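Local coordinates for putative uncharacterized protein (Chaetomium thermophilum, PDB 4X2H) that is of unknown function but carries an NTF2 domain, a fold of curved sheet and packed helices that often serves protein-protein association in relatives, at residues N22-N32 / P56-R67. Sequence-based numbering, arbitrary orientation.
Sequences NKPVASGYVNN and PEEWDTMLKEQR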
# COMPACT_ATOMS: atom_id res chain seq x y z
N ASN B 22 20.75 1.59 11.07
CA ASN B 22 21.62 0.58 10.47
C ASN B 22 21.45 -0.80 11.10
O ASN B 22 22.42 -1.52 11.32
CB ASN B 22 23.08 1.02 10.57
CG ASN B 22 23.33 2.35 9.91
OD1 ASN B 22 22.71 2.68 8.89
ND2 ASN B 22 24.23 3.14 10.49
N LYS B 23 20.20 -1.15 11.39
CA LYS B 23 19.88 -2.44 11.98
C LYS B 23 19.05 -3.26 10.98
O LYS B 23 18.43 -2.70 10.09
CB LYS B 23 19.12 -2.25 13.29
CG LYS B 23 19.98 -1.68 14.40
CD LYS B 23 19.14 -1.21 15.58
CE LYS B 23 20.02 -0.65 16.69
NZ LYS B 23 19.21 0.07 17.71
N PRO B 24 19.06 -4.59 11.13
CA PRO B 24 18.34 -5.45 10.17
C PRO B 24 16.83 -5.44 10.36
O PRO B 24 16.35 -5.31 11.49
CB PRO B 24 18.92 -6.84 10.45
CG PRO B 24 19.34 -6.79 11.87
CD PRO B 24 19.81 -5.38 12.12
N VAL B 25 16.09 -5.59 9.27
CA VAL B 25 14.63 -5.68 9.33
C VAL B 25 14.12 -7.08 9.00
O VAL B 25 12.92 -7.31 8.97
CB VAL B 25 13.95 -4.66 8.38
CG1 VAL B 25 14.21 -3.24 8.85
CG2 VAL B 25 14.43 -4.85 6.94
N ALA B 26 15.03 -8.02 8.77
CA ALA B 26 14.65 -9.37 8.35
C ALA B 26 13.74 -10.07 9.35
O ALA B 26 12.91 -10.91 8.98
CB ALA B 26 15.90 -10.21 8.10
N SER B 27 13.88 -9.73 10.63
CA SER B 27 13.07 -10.35 11.67
C SER B 27 11.60 -9.93 11.57
O SER B 27 10.73 -10.53 12.20
CB SER B 27 13.61 -10.00 13.06
OG SER B 27 13.34 -8.66 13.39
N GLY B 28 11.33 -8.91 10.76
CA GLY B 28 9.97 -8.43 10.56
C GLY B 28 9.21 -9.15 9.45
O GLY B 28 8.06 -8.83 9.19
N TYR B 29 9.86 -10.11 8.81
CA TYR B 29 9.26 -10.87 7.71
C TYR B 29 8.82 -12.26 8.15
O TYR B 29 9.30 -12.78 9.16
CB TYR B 29 10.25 -10.98 6.55
CG TYR B 29 10.55 -9.66 5.88
CD1 TYR B 29 11.39 -8.74 6.47
CD2 TYR B 29 9.97 -9.34 4.66
CE1 TYR B 29 11.67 -7.54 5.87
CE2 TYR B 29 10.25 -8.13 4.05
CZ TYR B 29 11.09 -7.23 4.66
OH TYR B 29 11.37 -6.03 4.07
N VAL B 30 7.92 -12.87 7.38
CA VAL B 30 7.38 -14.18 7.74
C VAL B 30 8.42 -15.29 7.66
O VAL B 30 8.29 -16.31 8.33
CB VAL B 30 6.18 -14.58 6.84
CG1 VAL B 30 4.98 -13.67 7.10
CG2 VAL B 30 6.59 -14.61 5.36
N ASN B 31 9.46 -15.10 6.85
CA ASN B 31 10.43 -16.17 6.57
C ASN B 31 11.03 -16.80 7.83
O ASN B 31 11.17 -18.02 7.90
CB ASN B 31 11.57 -15.65 5.70
CG ASN B 31 11.09 -15.13 4.36
OD1 ASN B 31 10.11 -14.39 4.29
ND2 ASN B 31 11.78 -15.52 3.29
N ASN B 32 11.38 -15.97 8.80
CA ASN B 32 12.06 -16.44 10.00
C ASN B 32 11.11 -16.58 11.19
O ASN B 32 11.50 -16.39 12.34
CB ASN B 32 13.22 -15.51 10.35
CG ASN B 32 14.24 -15.41 9.24
OD1 ASN B 32 14.47 -16.38 8.51
ND2 ASN B 32 14.87 -14.25 9.10
N PRO B 56 14.62 -11.74 2.86
CA PRO B 56 14.77 -10.53 3.68
C PRO B 56 16.23 -10.24 4.01
O PRO B 56 16.62 -9.08 4.15
CB PRO B 56 13.99 -10.87 4.96
CG PRO B 56 13.06 -11.94 4.57
CD PRO B 56 13.73 -12.72 3.49
N GLU B 57 17.03 -11.30 4.14
CA GLU B 57 18.45 -11.15 4.44
C GLU B 57 19.17 -10.42 3.31
O GLU B 57 20.05 -9.59 3.57
CB GLU B 57 19.10 -12.52 4.66
CG GLU B 57 18.81 -13.14 6.03
CD GLU B 57 17.40 -13.69 6.16
OE1 GLU B 57 17.00 -14.00 7.31
OE2 GLU B 57 16.70 -13.84 5.14
N GLU B 58 18.81 -10.73 2.07
CA GLU B 58 19.43 -10.06 0.93
C GLU B 58 19.02 -8.59 0.89
O GLU B 58 19.84 -7.72 0.59
CB GLU B 58 19.05 -10.76 -0.38
CG GLU B 58 19.70 -10.13 -1.61
CD GLU B 58 19.42 -10.88 -2.89
OE1 GLU B 58 19.73 -10.33 -3.97
OE2 GLU B 58 18.89 -12.01 -2.83
N TRP B 59 17.76 -8.32 1.20
CA TRP B 59 17.27 -6.95 1.29
C TRP B 59 18.05 -6.16 2.33
O TRP B 59 18.42 -5.01 2.09
CB TRP B 59 15.77 -6.97 1.60
CG TRP B 59 15.14 -5.65 1.97
CD1 TRP B 59 14.28 -5.42 3.01
CD2 TRP B 59 15.30 -4.38 1.31
NE1 TRP B 59 13.90 -4.11 3.04
CE2 TRP B 59 14.50 -3.45 2.00
CE3 TRP B 59 16.03 -3.95 0.19
CZ2 TRP B 59 14.43 -2.11 1.63
CZ3 TRP B 59 15.95 -2.62 -0.17
CH2 TRP B 59 15.15 -1.72 0.53
N ASP B 60 18.34 -6.77 3.48
CA ASP B 60 19.18 -6.12 4.49
C ASP B 60 20.57 -5.80 3.92
O ASP B 60 21.14 -4.74 4.21
CB ASP B 60 19.31 -7.00 5.73
CG ASP B 60 18.21 -6.75 6.76
OD1 ASP B 60 17.77 -5.59 6.90
OD2 ASP B 60 17.78 -7.72 7.43
N THR B 61 21.10 -6.70 3.11
CA THR B 61 22.42 -6.49 2.51
C THR B 61 22.38 -5.35 1.49
O THR B 61 23.31 -4.54 1.42
CB THR B 61 22.93 -7.77 1.83
OG1 THR B 61 23.09 -8.79 2.82
CG2 THR B 61 24.26 -7.54 1.13
N MET B 62 21.30 -5.28 0.72
CA MET B 62 21.13 -4.22 -0.26
C MET B 62 21.05 -2.86 0.41
O MET B 62 21.59 -1.87 -0.09
CB MET B 62 19.87 -4.48 -1.10
CG MET B 62 19.99 -5.71 -2.00
SD MET B 62 18.43 -6.27 -2.69
CE MET B 62 17.99 -4.89 -3.74
N LEU B 63 20.38 -2.80 1.56
CA LEU B 63 20.29 -1.56 2.33
C LEU B 63 21.67 -1.13 2.80
O LEU B 63 22.02 0.05 2.76
CB LEU B 63 19.35 -1.73 3.52
CG LEU B 63 17.85 -1.72 3.19
CD1 LEU B 63 17.05 -2.20 4.39
CD2 LEU B 63 17.40 -0.33 2.76
N LYS B 64 22.47 -2.10 3.26
CA LYS B 64 23.85 -1.83 3.66
C LYS B 64 24.66 -1.27 2.50
O LYS B 64 25.39 -0.29 2.65
CB LYS B 64 24.52 -3.10 4.18
CG LYS B 64 24.14 -3.48 5.60
CD LYS B 64 24.91 -4.71 6.06
CE LYS B 64 23.99 -5.91 6.21
NZ LYS B 64 24.75 -7.18 6.42
N GLU B 65 24.52 -1.89 1.33
CA GLU B 65 25.27 -1.48 0.16
C GLU B 65 24.85 -0.10 -0.30
O GLU B 65 25.67 0.67 -0.80
CB GLU B 65 25.09 -2.50 -0.97
CG GLU B 65 25.73 -3.85 -0.68
CD GLU B 65 25.30 -4.94 -1.65
OE1 GLU B 65 24.29 -4.74 -2.37
OE2 GLU B 65 25.96 -6.00 -1.69
N GLN B 66 23.57 0.23 -0.12
CA GLN B 66 23.07 1.54 -0.52
C GLN B 66 23.74 2.64 0.31
O GLN B 66 24.10 3.69 -0.23
CB GLN B 66 21.55 1.62 -0.37
CG GLN B 66 20.99 2.98 -0.76
CD GLN B 66 19.49 3.07 -0.65
OE1 GLN B 66 18.81 3.40 -1.63
NE2 GLN B 66 18.95 2.82 0.53
N ARG B 67 23.92 2.39 1.60
CA ARG B 67 24.55 3.36 2.48
C ARG B 67 26.07 3.16 2.51
O ARG B 67 26.77 3.86 3.24
CB ARG B 67 23.97 3.27 3.89
CG ARG B 67 24.15 1.94 4.59
CD ARG B 67 23.57 1.98 6.00
NE ARG B 67 23.59 0.67 6.66
CZ ARG B 67 22.52 -0.04 6.98
NH1 ARG B 67 21.29 0.40 6.73
NH2 ARG B 67 22.67 -1.22 7.58
O HOH W 1 19.39 -1.74 7.86
O HOH W 2 15.00 -15.82 5.31
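P56 lies over one face of the Y29 ring, its CB 4.0 Å from the centroid in a CH-pi contact, while V25 O sits at the ring's edge, in plane. In this NTF2 domain the pair joins the loop between helices 3-20 and 34-39 to the start of helix 56-66. Y29 OH, hydrogen-bonded to H178, comes obliquely within 3.2 Å of W59 CD1; the indole carries L63 CD1 on one face and gives its N-H to Y15. The R67 guanidinium has K64 CA near the rim of one face and N22 OD1 near the rim of the opposite face, 2.9 Å above the plane, with water 1 at the edge, bridging NH1 to K23 O. An alanine here would probably leave the water on K23 O without the NH1 donor and N22 OD1 without the flat group it rests on. Midway, the D60 carboxylate takes backbone N-H groups from the loop: V25 N meets the syn lone pair of OD1 at 2.9 Å, nearly straight at 166°, and A26 N adds a weak bond to OD2, bent to 133°. E57 turns back on itself at its second torsion (chi2 75°), which carries the carboxylate to N32. There N32 ND2 gives OE1 a 2.8 Å bond on the syn side, and water 2 links N32 OD1 to E57 OE2.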